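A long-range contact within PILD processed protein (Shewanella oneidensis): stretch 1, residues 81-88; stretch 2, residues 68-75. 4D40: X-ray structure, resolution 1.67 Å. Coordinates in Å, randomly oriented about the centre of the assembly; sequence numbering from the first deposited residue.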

# COMPACT_ATOMS: atom_id res chain seq x y z
N VAL A 81 -2.41 2.02 -8.21
CA VAL A 81 -1.58 2.88 -9.05
C VAL A 81 -0.17 2.30 -9.11
O VAL A 81 0.33 1.85 -8.09
CB VAL A 81 -1.53 4.32 -8.50
CG1 VAL A 81 -0.57 5.19 -9.31
CG2 VAL A 81 -2.92 4.92 -8.48
N PRO A 82 0.47 2.31 -10.30
CA PRO A 82 -0.03 2.72 -11.62
C PRO A 82 -1.24 1.91 -12.08
O PRO A 82 -1.31 0.71 -11.82
CB PRO A 82 1.17 2.46 -12.54
CG PRO A 82 2.36 2.52 -11.66
CD PRO A 82 1.91 2.00 -10.32
N ALA A 83 -2.18 2.58 -12.75
CA ALA A 83 -3.46 1.97 -13.10
C ALA A 83 -3.33 0.83 -14.10
O ALA A 83 -4.15 -0.09 -14.12
CB ALA A 83 -4.41 3.04 -13.65
N THR A 84 -2.30 0.89 -14.94
CA THR A 84 -2.10 -0.12 -15.97
C THR A 84 -0.66 -0.63 -15.93
O THR A 84 0.22 0.02 -15.37
CB THR A 84 -2.44 0.44 -17.38
OG1 THR A 84 -1.60 1.56 -17.69
CG2 THR A 84 -3.91 0.88 -17.45
N ASN A 85 -0.46 -1.83 -16.48
CA ASN A 85 0.87 -2.41 -16.70
C ASN A 85 1.64 -2.90 -15.46
O ASN A 85 2.74 -3.41 -15.61
CB ASN A 85 1.77 -1.41 -17.43
CG ASN A 85 1.13 -0.84 -18.68
OD1 ASN A 85 0.43 -1.54 -19.42
ND2 ASN A 85 1.38 0.43 -18.94
N CYS A 86 1.09 -2.75 -14.26
CA CYS A 86 1.91 -2.94 -13.06
C CYS A 86 1.38 -3.89 -12.00
O CYS A 86 2.14 -4.70 -11.46
CB CYS A 86 2.15 -1.58 -12.41
SG CYS A 86 3.33 -0.61 -13.36
N TRP A 87 0.09 -3.79 -11.71
CA TRP A 87 -0.52 -4.55 -10.63
C TRP A 87 -1.02 -5.93 -11.07
O TRP A 87 -1.58 -6.07 -12.16
CB TRP A 87 -1.66 -3.75 -10.02
CG TRP A 87 -1.22 -2.76 -8.98
CD1 TRP A 87 -0.71 -1.51 -9.20
CD2 TRP A 87 -1.28 -2.93 -7.56
NE1 TRP A 87 -0.43 -0.90 -8.00
CE2 TRP A 87 -0.77 -1.74 -6.98
CE3 TRP A 87 -1.70 -3.96 -6.72
CZ2 TRP A 87 -0.68 -1.57 -5.60
CZ3 TRP A 87 -1.60 -3.79 -5.35
CH2 TRP A 87 -1.10 -2.61 -4.80
N SER A 88 -0.80 -6.92 -10.22
CA SER A 88 -1.27 -8.28 -10.46
C SER A 88 -1.97 -8.84 -9.22
O SER A 88 -2.19 -10.05 -9.11
CB SER A 88 -0.09 -9.19 -10.85
OG SER A 88 0.36 -8.88 -12.15
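Stretch 2, residues 68-75: PCGTLSLD

Short segments that lack regular structure are often fixed to a neighbouring strand by a covalent link at one end and a backbone bridge at the other, and this contact in the PILD processed protein is a compact example. At its apolar centre, the ring of Pro82, preceded by a cis peptide bond, lies near Leu72 and Cys69: its CD is 4.0 Å from Leu72 CD2, and its CG is 4.4 Å from Cys69 CB. Beyond it, Cys69 and Cys86, both buried and both with chi1 in the m well, point toward the opposing stretch and close a disulfide, SG to SG 2.0 Å, with chi3 of -95°. The indole of Trp87 starts sideways, but its end comes nearer, meeting the strand obliquely: CZ2 is 4.1 Å from Leu72 CB and CH2 4.2 Å from Leu74 CB.

Stretch 2 begins as loop and becomes extended at 72-75, running antiparallel to stretch 1 where Ser73 pairs with Val81. Two hydrogen bonds define this bridge, Ser73 N to Val81 O at 3.0 Å and Val81 N to Ser73 O at 2.9 Å. Val81 O also accepts from Trp87 NE1 at 2.9 Å, tying the indole to the bridge. On the face shared by these paired residues, Val81 CB lies 3.3 Å from Ser73 OG.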

# COMPACT_ATOMS: atom_id res chain seq x y z
N PRO A 68 10.29 -0.53 -13.06
CA PRO A 68 9.66 0.52 -13.87
C PRO A 68 8.27 0.98 -13.42
O PRO A 68 7.76 1.95 -13.97
CB PRO A 68 9.59 -0.12 -15.26
CG PRO A 68 9.57 -1.58 -15.01
CD PRO A 68 10.45 -1.78 -13.82
N CYS A 69 7.68 0.31 -12.43
CA CYS A 69 6.38 0.75 -11.92
C CYS A 69 6.52 1.79 -10.82
O CYS A 69 5.54 2.40 -10.41
CB CYS A 69 5.58 -0.45 -11.41
SG CYS A 69 5.06 -1.52 -12.77
N GLY A 70 7.75 2.00 -10.36
CA GLY A 70 8.01 3.03 -9.37
C GLY A 70 7.19 2.85 -8.11
O GLY A 70 7.04 1.74 -7.60
N THR A 71 6.64 3.96 -7.62
CA THR A 71 5.84 3.92 -6.41
C THR A 71 4.48 3.31 -6.67
O THR A 71 3.78 3.69 -7.61
CB THR A 71 5.67 5.32 -5.82
OG1 THR A 71 6.95 5.84 -5.46
CG2 THR A 71 4.77 5.29 -4.58
N LEU A 72 4.11 2.36 -5.81
CA LEU A 72 2.83 1.68 -5.89
C LEU A 72 1.91 2.24 -4.83
O LEU A 72 2.35 2.49 -3.71
CB LEU A 72 3.00 0.18 -5.68
CG LEU A 72 4.14 -0.48 -6.44
CD1 LEU A 72 4.41 -1.85 -5.85
CD2 LEU A 72 3.82 -0.58 -7.92
N SER A 73 0.64 2.44 -5.15
CA SER A 73 -0.29 2.85 -4.12
C SER A 73 -1.62 2.14 -4.25
O SER A 73 -1.98 1.64 -5.32
CB SER A 73 -0.52 4.36 -4.14
OG SER A 73 -1.23 4.76 -5.29
N LEU A 74 -2.33 2.12 -3.13
CA LEU A 74 -3.62 1.45 -2.99
C LEU A 74 -4.45 2.28 -2.01
O LEU A 74 -3.99 2.55 -0.91
CB LEU A 74 -3.43 0.03 -2.49
CG LEU A 74 -4.67 -0.77 -2.10
CD1 LEU A 74 -5.64 -0.82 -3.26
CD2 LEU A 74 -4.28 -2.18 -1.67
N ASP A 75 -5.66 2.69 -2.41
CA ASP A 75 -6.50 3.51 -1.52
C ASP A 75 -7.71 2.75 -0.98
O ASP A 75 -7.89 1.56 -1.23
CB ASP A 75 -6.95 4.80 -2.23
CG ASP A 75 -7.99 4.58 -3.33
OD1 ASP A 75 -8.53 3.47 -3.47
OD2 ASP A 75 -8.27 5.56 -4.04